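Local atomic coordinates of ML032222a iGluR (Mnemiopsis leidyi, PDB entry 4YKI), a protein that binds glycine in the cleft of its two-lobed ligand-binding domain and belongs to a ctenophore glutamate-receptor family of ion channel subunits activated by glycine. Residues 9-14 against 83-89; 114-119 against 201-205; 138-142 against 165-171; 175-179 against 195-199. All blocks are in the same frame, centred on the assembly; numbering follows the deposited sequence. Where two conformers were deposited one is given.

Contact 1: residues 9-14 against 83-89; sequences HLRLGS and DKTDMIA
Strand 9-13 runs parallel to strand 87-89, the segment axes crossing at -51° and 4.4 Å. D83 (phi 65°) ends helix 75-81 as C' residue of a Schellman motif. D83 O accepts R11 NH2 at 3.0 Å, and D83 OD1 salt-bridges R11 NH2 at 3.5 Å. R11 (chi1 m, chi2 and chi3 p) bends back to D83 and D86. K84 O lies over one face of the R11 guanidinium. T85 CG2 lies 3.5 Å from G13 N. D86 (chi1 m) binds by backbone and side chain: D86 N to R11 O is 2.8 Å, D86 OD2 takes both R11 N and R11 NE at 2.9 Å, and D86 OD1 takes R11 NH2 at 3.1 Å. M87 pairs with L12, M87 O accepting G13 N at 2.8 Å. I88 pairs with G13, and A89 N donates to G13 O at 2.8 Å. S14 OG closes on A89 O at 2.8 Å. With 52-56 beyond 9-13, this gives the 2-1-3 strand order of a periplasmic-binding-protein-like lobe.

Contact 2: residues 114-119 against 201-205; sequences KAVVKG and DVFSV. With SO4 (sulfate ion), chain F.
Two antiparallel strands of the mixed sheet meet here, in the second lobe of the periplasmic-binding-protein-like fold. The segment axes approach to 4.5 Å at 141°. V117 and F203 form a hydrogen-bonded pair: V117 N donates to F203 O at 2.8 Å, and F203 N to V117 O at 2.9 Å. V116 and S204 form the next non-hydrogen-bonded pair, CA to CA 4.5 Å. V205 N donates to A115 O at 2.9 Å. Waters extend the pairing at both ends. One accepts from A115 N (2.9 Å) and donates to V205 O (2.8 Å); another accepts from G119 N (3.0 Å) and donates to D201 O (2.7 Å). The other edge of 114-118 is bonded to strand 183-188. K118, with all chi angles t, reaches D201 OD2 from NZ at 3.1 Å in a salt bridge; NZ also bonds R179 O. V116 CB packs on V202 CG1 at 3.7 Å, under L178; V117 CB meets V205 CG2 at 3.6 Å. K114 NZ donates to S204 OG at 3.0 Å. S204 also holds a sulfate, probably from the crystallisation liquor: S204 N donates to SO4 O4 and S204 OG to SO4 O3, each at 2.9 Å.

Contact 3: residues 138-142 against 165-171; sequences WGVIG and GVELKDL
Three firm backbone hydrogen bonds join these parallel strands of the second lobe. V166 N donates to W138 O at 2.8 Å, L168 N to V140 O at 3.1 Å, and G142 N to L168 O at 3.0 Å. A fourth, V140 N to V166 O at 3.5 Å, is weak. The strands are linked through helices 145-152 and 157-164, as in the alternating strands and helices of a periplasmic-binding-protein-like fold. The register pairs G139 with V166, V140 with E167 and I141 with L168. The segment axes cross at -34° and approach to 4.8 Å. A water lies 2.8 Å from both G142 O and K169 O and bridges them, just past the paired residues. D170 is the N-cap of helix 171-179, its OD1 accepting H173 N. G139 lies close against its neighbours: its CA is 3.3 Å from V166 O, and a CB there would clash with V166 CG2. I141 (chi1 m, chi2 t) sits on the face shared with L168 and packs CG1 on L168 CB at 4.0 Å. I141 CD1 goes on to L171 CD1 at 4.3 Å, at the start of the helix. At the far end W138 takes chi1 p and chi2 90°, and its NE1 bonds L161 O. That rotamer sets the indole against G165 in a CH-pi contact, with G165 CA 3.8 Å from the centroid of the W138 five-membered ring.

Contact 4: residues 175-179 against 195-199; sequences IETLR and NLISD
Residues 175-179 lie on helix 171-179, and R179 N donates to I175 O at 2.9 Å. The partner, 195-199, leaves helix 189-195. L196 is the first residue off helical phi/psi (-112/18), and L196 to D199 form a type I beta turn closed by D199 N to L196 O at 3.0 Å. The backbones stay well apart, I175 CA to L196 CA 8.4 Å and R179 CA to D199 CA 8.3 Å, so side chains bridge the gap. R179 is extended, with chi1 m and chi2 and chi3 t. Its guanidinium meets the D199 carboxylate side-on, in a bidentate salt bridge: R179 NE to D199 OD2 is 2.8 Å and R179 NH2 to D199 OD1 2.9 Å. D199, with chi1 m, points toward the helix to receive it. A water links R179 NH2 (3.0 Å) to N195 O (2.8 Å). Deeper in, L196 packs on L178 and I175. L178 CD2 is 3.8 Å from L196 CD1, and I175 CG2 is 4.1 Å from L196 CD2. I175 CD1 touches N195 CB at 3.9 Å. The N195 amide turns to other partners, its ND2 bonding V191 O and Q18 O. The contact thus joins helix 171-179 to the end of helix 189-195. Both L178 and L196 rest on V116 of strand 109-118, and the turn leads on toward strand 202-218.

In the fold
Contacts 2, 3 and 4 lie in one lobe, contact 1 in the other. The glycine sits in the cleft, about 8 Å from the side chains of I88 in contact 1 and I141 in contact 3. The centres of contacts 1 and 2 are 35 Å apart. Contacts 2 and 3 share the mixed sheet, with strand 183-188 between 109-118 and 137-141, nearest atoms about 7 Å apart. Contact 4 packs against contact 2 at V116 and K118, their centres 9 Å apart: K118 NZ reaches R179 O at 2.7 Å, and V116 CG2 meets L178 CD2 at 3.8 Å. Strand 166-168 of contact 3 leads into helix 171-179 of contact 4; L168 CD2 touches T177 OG1 at 3.8 Å.

Contact 1: residues 9-14 against 83-89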
loop_
_atom_site.group_PDB
_atom_site.type_symbol
_atom_site.label_atom_id
_atom_site.label_comp_id
_atom_site.label_asym_id
_atom_site.label_seq_id
_atom_site.Cartn_x
_atom_site.Cartn_y
_atom_site.Cartn_z
ATOM N N HIS B 9 4.604 25.284 -12.089
ATOM C CA HIS B 9 5.663 25.356 -11.088
ATOM C C HIS B 9 5.078 24.923 -9.754
ATOM O O HIS B 9 4.270 25.637 -9.169
ATOM C CB HIS B 9 6.233 26.769 -10.956
ATOM C CG HIS B 9 7.353 26.855 -9.967
ATOM N ND1 HIS B 9 8.599 26.315 -10.213
ATOM C CD2 HIS B 9 7.391 27.349 -8.706
ATOM C CE1 HIS B 9 9.366 26.504 -9.154
ATOM N NE2 HIS B 9 8.654 27.120 -8.221
ATOM N N LEU B 10 5.473 23.746 -9.292
ATOM C CA LEU B 10 4.975 23.196 -8.053
ATOM C C LEU B 10 5.835 23.593 -6.856
ATOM O O LEU B 10 7.050 23.547 -6.912
ATOM C CB LEU B 10 4.885 21.670 -8.133
ATOM C CG LEU B 10 3.963 21.048 -9.189
ATOM C CD1 LEU B 10 3.896 19.529 -9.012
ATOM C CD2 LEU B 10 2.565 21.682 -9.141
ATOM N N ARG B 11 5.169 23.950 -5.768
ATOM C CA ARG B 11 5.796 24.144 -4.479
ATOM C C ARG B 11 5.582 22.861 -3.697
ATOM O O ARG B 11 4.439 22.457 -3.477
ATOM C CB ARG B 11 5.189 25.353 -3.758
ATOM C CG ARG B 11 5.381 26.717 -4.471
ATOM C CD ARG B 11 4.307 27.085 -5.530
ATOM N NE ARG B 11 2.996 26.707 -5.048
ATOM C CZ ARG B 11 2.273 27.360 -4.150
ATOM N NH1 ARG B 11 2.637 28.563 -3.721
ATOM N NH2 ARG B 11 1.157 26.789 -3.704
ATOM N N LEU B 12 6.668 22.218 -3.312
ATOM C CA LEU B 12 6.611 20.892 -2.693
ATOM C C LEU B 12 7.021 20.962 -1.238
ATOM O O LEU B 12 8.126 21.408 -0.922
ATOM C CB LEU B 12 7.527 19.913 -3.437
ATOM C CG LEU B 12 7.214 19.753 -4.931
ATOM C CD1 LEU B 12 8.239 18.806 -5.552
ATOM C CD2 LEU B 12 5.794 19.255 -5.149
ATOM N N GLY B 13 6.136 20.558 -0.334
ATOM C CA GLY B 13 6.479 20.511 1.074
ATOM C C GLY B 13 7.404 19.350 1.361
ATOM O O GLY B 13 7.144 18.224 0.910
ATOM N N SER B 14 8.442 19.593 2.141
ATOM C CA SER B 14 9.341 18.534 2.548
ATOM C C SER B 14 10.184 18.991 3.730
ATOM O O SER B 14 10.217 20.188 4.069
ATOM C CB SER B 14 10.255 18.080 1.388
ATOM O OG SER B 14 10.727 16.758 1.605
ATOM N N ASP B 83 -2.084 26.751 1.210
ATOM C CA ASP B 83 -1.685 26.997 -0.176
ATOM C C ASP B 83 -0.265 27.526 -0.293
ATOM O O ASP B 83 0.082 28.144 -1.282
ATOM C CB ASP B 83 -2.677 27.941 -0.875
ATOM C CG ASP B 83 -2.451 28.058 -2.387
ATOM O OD1 ASP B 83 -2.243 27.020 -3.080
ATOM O OD2 ASP B 83 -2.490 29.210 -2.894
ATOM N N LYS B 84 0.566 27.249 0.701
ATOM C CA LYS B 84 1.998 27.494 0.558
ATOM C C LYS B 84 2.667 26.434 -0.316
ATOM O O LYS B 84 3.698 26.703 -0.962
ATOM C CB LYS B 84 2.663 27.561 1.932
ATOM C CG LYS B 84 2.191 28.781 2.721
ATOM C CD LYS B 84 2.853 28.926 4.066
ATOM C CE LYS B 84 2.431 30.225 4.774
ATOM N NZ LYS B 84 2.880 30.228 6.182
ATOM N N THR B 85 2.079 25.242 -0.330
ATOM C CA THR B 85 2.565 24.142 -1.144
ATOM C C THR B 85 1.399 23.504 -1.900
ATOM O O THR B 85 0.225 23.699 -1.552
ATOM C CB THR B 85 3.273 23.095 -0.292
ATOM O OG1 THR B 85 2.371 22.708 0.743
ATOM C CG2 THR B 85 4.554 23.650 0.301
ATOM N N ASP B 86 1.747 22.743 -2.936
ATOM C CA ASP B 86 0.806 22.022 -3.791
ATOM C C ASP B 86 0.779 20.518 -3.543
ATOM O O ASP B 86 -0.180 19.837 -3.911
ATOM C CB ASP B 86 1.212 22.233 -5.235
ATOM C CG ASP B 86 1.264 23.681 -5.596
ATOM O OD1 ASP B 86 0.267 24.353 -5.320
ATOM O OD2 ASP B 86 2.290 24.151 -6.110
ATOM N N MET B 87 1.858 19.991 -2.979
ATOM C CA MET B 87 1.984 18.575 -2.697
ATOM C C MET B 87 3.037 18.427 -1.620
ATOM O O MET B 87 3.975 19.210 -1.603
ATOM C CB MET B 87 2.388 17.817 -3.981
ATOM C CG MET B 87 2.515 16.299 -3.820
ATOM S SD MET B 87 2.673 15.395 -5.389
ATOM C CE MET B 87 4.382 15.725 -5.824
ATOM N N ILE B 88 2.857 17.449 -0.738
ATOM C CA ILE B 88 3.839 17.127 0.293
ATOM C C ILE B 88 4.622 15.925 -0.222
ATOM O O ILE B 88 4.050 14.824 -0.378
ATOM C CB ILE B 88 3.179 16.839 1.637
ATOM C CG1 ILE B 88 2.375 18.063 2.126
ATOM C CG2 ILE B 88 4.240 16.436 2.654
ATOM C CD1 ILE B 88 1.511 17.772 3.353
ATOM N N ALA B 89 5.905 16.148 -0.541
ATOM C CA ALA B 89 6.788 15.129 -1.110
ATOM C C ALA B 89 7.774 14.662 -0.044
ATOM O O ALA B 89 8.837 15.269 0.154
ATOM C CB ALA B 89 7.495 15.673 -2.321
HETATM O O HOH W 1 1.627 25.586 -8.418
HETATM O O HOH W 2 0.370 30.398 -3.172
#

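Contact 2: residues 114-119 against 201-205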
loop_
_atom_site.group_PDB
_atom_site.type_symbol
_atom_site.label_atom_id
_atom_site.label_comp_id
_atom_site.label_asym_id
_atom_site.label_seq_id
_atom_site.Cartn_x
_atom_site.Cartn_y
_atom_site.Cartn_z
ATOM N N LYS B 114 7.042 0.997 15.126
ATOM C CA LYS B 114 8.088 0.184 15.723
ATOM C C LYS B 114 8.651 0.890 16.959
ATOM O O LYS B 114 8.951 2.081 16.922
ATOM C CB LYS B 114 9.214 -0.067 14.718
ATOM C CG LYS B 114 10.292 -0.969 15.288
ATOM C CD LYS B 114 11.373 -1.288 14.308
ATOM C CE LYS B 114 12.368 -2.292 14.880
ATOM N NZ LYS B 114 11.745 -3.598 15.263
ATOM N N ALA B 115 8.806 0.137 18.039
ATOM C CA ALA B 115 9.440 0.628 19.252
ATOM C C ALA B 115 10.797 -0.012 19.415
ATOM O O ALA B 115 10.960 -1.213 19.214
ATOM C CB ALA B 115 8.584 0.347 20.476
ATOM N N VAL B 116 11.764 0.810 19.788
ATOM C CA VAL B 116 13.128 0.353 20.024
ATOM C C VAL B 116 13.613 0.871 21.368
ATOM O O VAL B 116 13.108 1.852 21.880
ATOM C CB VAL B 116 14.109 0.786 18.892
ATOM C CG1 VAL B 116 13.700 0.164 17.567
ATOM C CG2 VAL B 116 14.194 2.295 18.782
ATOM N N VAL B 117 14.614 0.192 21.903
ATOM C CA VAL B 117 15.078 0.409 23.264
ATOM C C VAL B 117 16.603 0.306 23.346
ATOM O O VAL B 117 17.225 -0.548 22.702
ATOM C CB VAL B 117 14.403 -0.599 24.259
ATOM C CG1 VAL B 117 14.753 -2.034 23.939
ATOM C CG2 VAL B 117 14.737 -0.257 25.709
ATOM N N LYS B 118 17.189 1.169 24.170
ATOM C CA LYS B 118 18.575 1.013 24.595
ATOM C C LYS B 118 18.612 0.830 26.103
ATOM O O LYS B 118 17.999 1.593 26.843
ATOM C CB LYS B 118 19.410 2.228 24.179
ATOM C CG LYS B 118 20.836 2.180 24.670
ATOM C CD LYS B 118 21.710 3.251 24.049
ATOM C CE LYS B 118 23.048 3.297 24.761
ATOM N NZ LYS B 118 23.994 4.164 24.032
ATOM N N GLY B 119 19.280 -0.219 26.553
ATOM C CA GLY B 119 19.415 -0.484 27.972
ATOM C C GLY B 119 19.909 -1.888 28.241
ATOM O O GLY B 119 19.474 -2.853 27.611
ATOM N N ASP B 201 23.647 -1.504 20.139
ATOM C CA ASP B 201 23.118 -1.578 21.496
ATOM C C ASP B 201 21.658 -1.093 21.546
ATOM O O ASP B 201 21.141 -0.789 22.617
ATOM C CB ASP B 201 24.007 -0.761 22.455
ATOM C CG ASP B 201 24.174 0.694 22.023
ATOM O OD1 ASP B 201 23.662 1.066 20.944
ATOM O OD2 ASP B 201 24.836 1.476 22.756
ATOM N N VAL B 202 21.007 -1.016 20.386
ATOM C CA VAL B 202 19.573 -0.711 20.317
ATOM C C VAL B 202 18.850 -1.952 19.817
ATOM O O VAL B 202 19.245 -2.552 18.809
ATOM C CB VAL B 202 19.325 0.497 19.392
ATOM C CG1 VAL B 202 17.848 0.676 19.109
ATOM C CG2 VAL B 202 19.886 1.767 20.016
ATOM N N PHE B 203 17.769 -2.321 20.504
ATOM C CA PHE B 203 17.009 -3.539 20.260
ATOM C C PHE B 203 15.517 -3.250 20.107
ATOM O O PHE B 203 15.045 -2.179 20.460
ATOM C CB PHE B 203 17.233 -4.525 21.430
ATOM C CG PHE B 203 18.678 -4.897 21.631
ATOM C CD1 PHE B 203 19.219 -5.949 20.930
ATOM C CD2 PHE B 203 19.500 -4.171 22.480
ATOM C CE1 PHE B 203 20.572 -6.298 21.084
ATOM C CE2 PHE B 203 20.852 -4.532 22.643
ATOM C CZ PHE B 203 21.365 -5.572 21.932
ATOM N N SER B 204 14.781 -4.214 19.591
ATOM C CA SER B 204 13.340 -4.090 19.439
ATOM C C SER B 204 12.576 -4.228 20.749
ATOM O O SER B 204 12.999 -4.946 21.669
ATOM C CB SER B 204 12.839 -5.173 18.496
ATOM O OG SER B 204 13.452 -5.049 17.249
ATOM N N VAL B 205 11.439 -3.547 20.843
ATOM C CA VAL B 205 10.451 -3.827 21.871
ATOM C C VAL B 205 9.231 -4.414 21.192
ATOM O O VAL B 205 8.352 -3.685 20.689
ATOM C CB VAL B 205 10.038 -2.581 22.647
ATOM C CG1 VAL B 205 8.970 -2.917 23.694
ATOM C CG2 VAL B 205 11.255 -1.945 23.305
HETATM S S SO4 F . 15.844 -7.733 18.016
HETATM O O1 SO4 F . 15.343 -8.500 19.155
HETATM O O2 SO4 F . 16.982 -8.411 17.398
HETATM O O3 SO4 F . 14.782 -7.607 17.015
HETATM O O4 SO4 F . 16.274 -6.430 18.487
HETATM O O HOH W 3 7.703 -2.535 18.219
HETATM O O HOH W 4 21.619 -1.475 25.210
#

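Contact 3: residues 138-142 against 165-171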
loop_
_atom_site.group_PDB
_atom_site.type_symbol
_atom_site.label_atom_id
_atom_site.label_comp_id
_atom_site.label_asym_id
_atom_site.label_seq_id
_atom_site.Cartn_x
_atom_site.Cartn_y
_atom_site.Cartn_z
ATOM N N TRP B 138 10.527 7.159 27.912
ATOM C CA TRP B 138 10.092 6.875 26.558
ATOM C C TRP B 138 9.509 8.120 25.933
ATOM O O TRP B 138 9.224 9.105 26.628
ATOM C CB TRP B 138 9.045 5.750 26.544
ATOM C CG TRP B 138 7.738 6.127 27.163
ATOM C CD1 TRP B 138 6.662 6.672 26.528
ATOM C CD2 TRP B 138 7.377 6.012 28.542
ATOM N NE1 TRP B 138 5.648 6.901 27.428
ATOM C CE2 TRP B 138 6.069 6.508 28.671
ATOM C CE3 TRP B 138 8.030 5.541 29.678
ATOM C CZ2 TRP B 138 5.395 6.518 29.895
ATOM C CZ3 TRP B 138 7.365 5.574 30.892
ATOM C CH2 TRP B 138 6.064 6.063 30.990
ATOM N N GLY B 139 9.333 8.094 24.618
ATOM C CA GLY B 139 8.695 9.210 23.958
ATOM C C GLY B 139 8.387 8.967 22.505
ATOM O O GLY B 139 8.835 8.003 21.889
ATOM N N VAL B 140 7.599 9.895 21.984
ATOM C CA VAL B 140 7.319 10.040 20.570
ATOM C C VAL B 140 7.581 11.486 20.168
ATOM O O VAL B 140 7.581 12.379 21.011
ATOM C CB VAL B 140 5.833 9.704 20.219
ATOM C CG1 VAL B 140 5.536 8.250 20.460
ATOM C CG2 VAL B 140 4.853 10.615 20.995
ATOM N N ILE B 141 7.780 11.719 18.883
ATOM C CA ILE B 141 7.993 13.065 18.380
ATOM C C ILE B 141 6.652 13.776 18.297
ATOM O O ILE B 141 5.667 13.225 17.778
ATOM C CB ILE B 141 8.675 13.019 17.015
ATOM C CG1 ILE B 141 10.083 12.403 17.129
ATOM C CG2 ILE B 141 8.710 14.397 16.375
ATOM C CD1 ILE B 141 10.675 11.934 15.802
ATOM N N GLY B 142 6.594 15.010 18.772
ATOM C CA GLY B 142 5.371 15.778 18.709
ATOM C C GLY B 142 4.970 16.158 17.292
ATOM O O GLY B 142 5.806 16.452 16.436
ATOM N N GLY B 165 4.889 10.370 28.390
ATOM C CA GLY B 165 6.228 10.253 27.836
ATOM C C GLY B 165 6.855 11.620 27.615
ATOM O O GLY B 165 6.259 12.658 27.911
ATOM N N VAL B 166 8.072 11.622 27.097
ATOM C CA VAL B 166 8.740 12.839 26.649
ATOM C C VAL B 166 8.222 13.233 25.233
ATOM O O VAL B 166 8.008 12.379 24.382
ATOM C CB VAL B 166 10.282 12.662 26.682
ATOM C CG1 VAL B 166 10.724 12.080 28.007
ATOM C CG2 VAL B 166 10.773 11.790 25.545
ATOM N N GLU B 167 7.897 14.515 25.038
ATOM C CA GLU B 167 7.617 15.064 23.715
ATOM C C GLU B 167 8.934 15.476 23.058
ATOM O O GLU B 167 9.555 16.482 23.411
ATOM C CB GLU B 167 6.683 16.270 23.819
ATOM C CG GLU B 167 6.314 16.912 22.483
ATOM C CD GLU B 167 5.489 18.169 22.678
ATOM O OE1 GLU B 167 4.275 18.043 22.933
ATOM O OE2 GLU B 167 6.060 19.279 22.601
ATOM N N LEU B 168 9.354 14.682 22.104
ATOM C CA LEU B 168 10.600 14.878 21.402
ATOM C C LEU B 168 10.370 15.879 20.276
ATOM O O LEU B 168 9.286 15.928 19.683
ATOM C CB LEU B 168 11.033 13.512 20.891
ATOM C CG LEU B 168 11.292 12.486 22.000
ATOM C CD1 LEU B 168 11.273 11.091 21.420
ATOM C CD2 LEU B 168 12.603 12.817 22.708
ATOM N N LYS B 169 11.370 16.669 19.969
ATOM C CA LYS B 169 11.211 17.761 19.015
ATOM C C LYS B 169 11.178 17.308 17.559
ATOM O O LYS B 169 10.415 17.860 16.747
ATOM C CB LYS B 169 12.373 18.750 19.185
ATOM C CG LYS B 169 12.217 20.033 18.386
ATOM C CD LYS B 169 13.295 21.057 18.719
ATOM C CE LYS B 169 14.618 20.718 18.044
ATOM N NZ LYS B 169 15.601 21.836 18.135
ATOM N N ASP B 170 12.047 16.357 17.227
ATOM C CA ASP B 170 12.298 15.949 15.850
ATOM C C ASP B 170 13.105 14.655 15.883
ATOM O O ASP B 170 13.428 14.152 16.971
ATOM C CB ASP B 170 13.002 17.071 15.050
ATOM C CG ASP B 170 14.327 17.517 15.635
ATOM O OD1 ASP B 170 15.003 16.795 16.370
ATOM O OD2 ASP B 170 14.738 18.656 15.302
ATOM N N LEU B 171 13.394 14.099 14.718
ATOM C CA LEU B 171 14.050 12.804 14.650
ATOM C C LEU B 171 15.447 12.855 15.249
ATOM O O LEU B 171 15.862 11.915 15.936
ATOM C CB LEU B 171 14.097 12.331 13.210
ATOM C CG LEU B 171 14.625 10.917 13.008
ATOM C CD1 LEU B 171 13.794 9.872 13.764
ATOM C CD2 LEU B 171 14.612 10.622 11.506
HETATM O O HOH W 5 7.729 18.086 17.619
#

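Contact 4: residues 175-179 against 195-199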
loop_
_atom_site.group_PDB
_atom_site.type_symbol
_atom_site.label_atom_id
_atom_site.label_comp_id
_atom_site.label_asym_id
_atom_site.label_seq_id
_atom_site.Cartn_x
_atom_site.Cartn_y
_atom_site.Cartn_z
ATOM N N ILE B 175 16.587 10.455 18.349
ATOM C CA ILE B 175 17.697 9.507 18.245
ATOM C C ILE B 175 18.793 9.818 19.287
ATOM O O ILE B 175 19.359 8.897 19.882
ATOM C CB ILE B 175 18.239 9.412 16.799
ATOM C CG1 ILE B 175 17.168 8.749 15.930
ATOM C CG2 ILE B 175 19.563 8.645 16.759
ATOM C CD1 ILE B 175 17.464 8.681 14.463
ATOM N N GLU B 176 19.065 11.096 19.522
ATOM C CA GLU B 176 20.020 11.513 20.549
ATOM C C GLU B 176 19.567 11.079 21.943
ATOM O O GLU B 176 20.378 10.667 22.775
ATOM C CB GLU B 176 20.190 13.031 20.515
ATOM C CG GLU B 176 21.093 13.602 21.612
ATOM C CD GLU B 176 21.117 15.122 21.625
ATOM O OE1 GLU B 176 20.378 15.744 20.827
ATOM O OE2 GLU B 176 21.877 15.695 22.435
ATOM N N THR B 177 18.274 11.185 22.206
ATOM C CA THR B 177 17.711 10.772 23.478
ATOM C C THR B 177 17.769 9.254 23.612
ATOM O O THR B 177 18.176 8.735 24.675
ATOM C CB THR B 177 16.270 11.307 23.657
ATOM O OG1 THR B 177 16.291 12.732 23.554
ATOM C CG2 THR B 177 15.740 10.937 25.010
ATOM N N LEU B 178 17.419 8.537 22.560
ATOM C CA LEU B 178 17.533 7.085 22.564
ATOM C C LEU B 178 18.975 6.645 22.859
ATOM O O LEU B 178 19.215 5.750 23.681
ATOM C CB LEU B 178 17.092 6.534 21.214
ATOM C CG LEU B 178 17.291 5.036 21.006
ATOM C CD1 LEU B 178 16.421 4.197 21.925
ATOM C CD2 LEU B 178 17.024 4.696 19.572
ATOM N N ARG B 179 19.940 7.269 22.197
ATOM C CA ARG B 179 21.352 6.905 22.360
ATOM C C ARG B 179 21.859 7.228 23.759
ATOM O O ARG B 179 22.854 6.639 24.218
ATOM C CB ARG B 179 22.203 7.587 21.287
ATOM C CG ARG B 179 22.019 6.954 19.933
ATOM C CD ARG B 179 22.767 7.690 18.822
ATOM N NE ARG B 179 22.669 6.960 17.572
ATOM C CZ ARG B 179 22.808 7.503 16.362
ATOM N NH1 ARG B 179 23.040 8.803 16.228
ATOM N NH2 ARG B 179 22.708 6.735 15.303
ATOM N N ASN B 195 18.077 4.435 10.030
ATOM C CA ASN B 195 18.844 5.347 10.851
ATOM C C ASN B 195 19.562 4.702 12.036
ATOM O O ASN B 195 20.505 5.290 12.548
ATOM C CB ASN B 195 17.962 6.511 11.300
ATOM C CG ASN B 195 17.672 7.469 10.171
ATOM O OD1 ASN B 195 18.562 8.208 9.768
ATOM N ND2 ASN B 195 16.477 7.435 9.627
ATOM N N LEU B 196 19.140 3.507 12.442
ATOM C CA LEU B 196 19.730 2.854 13.618
ATOM C C LEU B 196 20.515 1.607 13.229
ATOM O O LEU B 196 20.848 0.787 14.088
ATOM C CB LEU B 196 18.626 2.531 14.625
ATOM C CG LEU B 196 17.870 3.749 15.151
ATOM C CD1 LEU B 196 16.728 3.328 16.037
ATOM C CD2 LEU B 196 18.769 4.710 15.883
ATOM N N ILE B 197 20.868 1.490 11.952
ATOM C CA ILE B 197 21.536 0.297 11.429
ATOM C C ILE B 197 22.840 -0.059 12.145
ATOM O O ILE B 197 23.151 -1.245 12.295
ATOM C CB ILE B 197 21.785 0.425 9.891
ATOM C CG1 ILE B 197 22.219 -0.920 9.292
ATOM C CG2 ILE B 197 22.774 1.543 9.585
ATOM C CD1 ILE B 197 21.169 -2.003 9.378
ATOM N N SER B 198 23.571 0.959 12.588
ATOM C CA SER B 198 24.871 0.783 13.256
ATOM C C SER B 198 24.809 1.018 14.772
ATOM O O SER B 198 25.848 1.182 15.438
ATOM C CB SER B 198 25.905 1.728 12.647
ATOM O OG SER B 198 25.624 3.077 12.982
ATOM N N ASP B 199 23.595 1.045 15.313
ATOM C CA ASP B 199 23.397 1.115 16.766
ATOM C C ASP B 199 23.218 -0.289 17.305
ATOM O O ASP B 199 22.109 -0.791 17.477
ATOM C CB ASP B 199 22.200 1.999 17.112
ATOM C CG ASP B 199 22.468 3.452 16.820
ATOM O OD1 ASP B 199 22.250 3.891 15.672
ATOM O OD2 ASP B 199 22.923 4.167 17.728
HETATM O O HOH W 6 21.912 7.693 12.542
#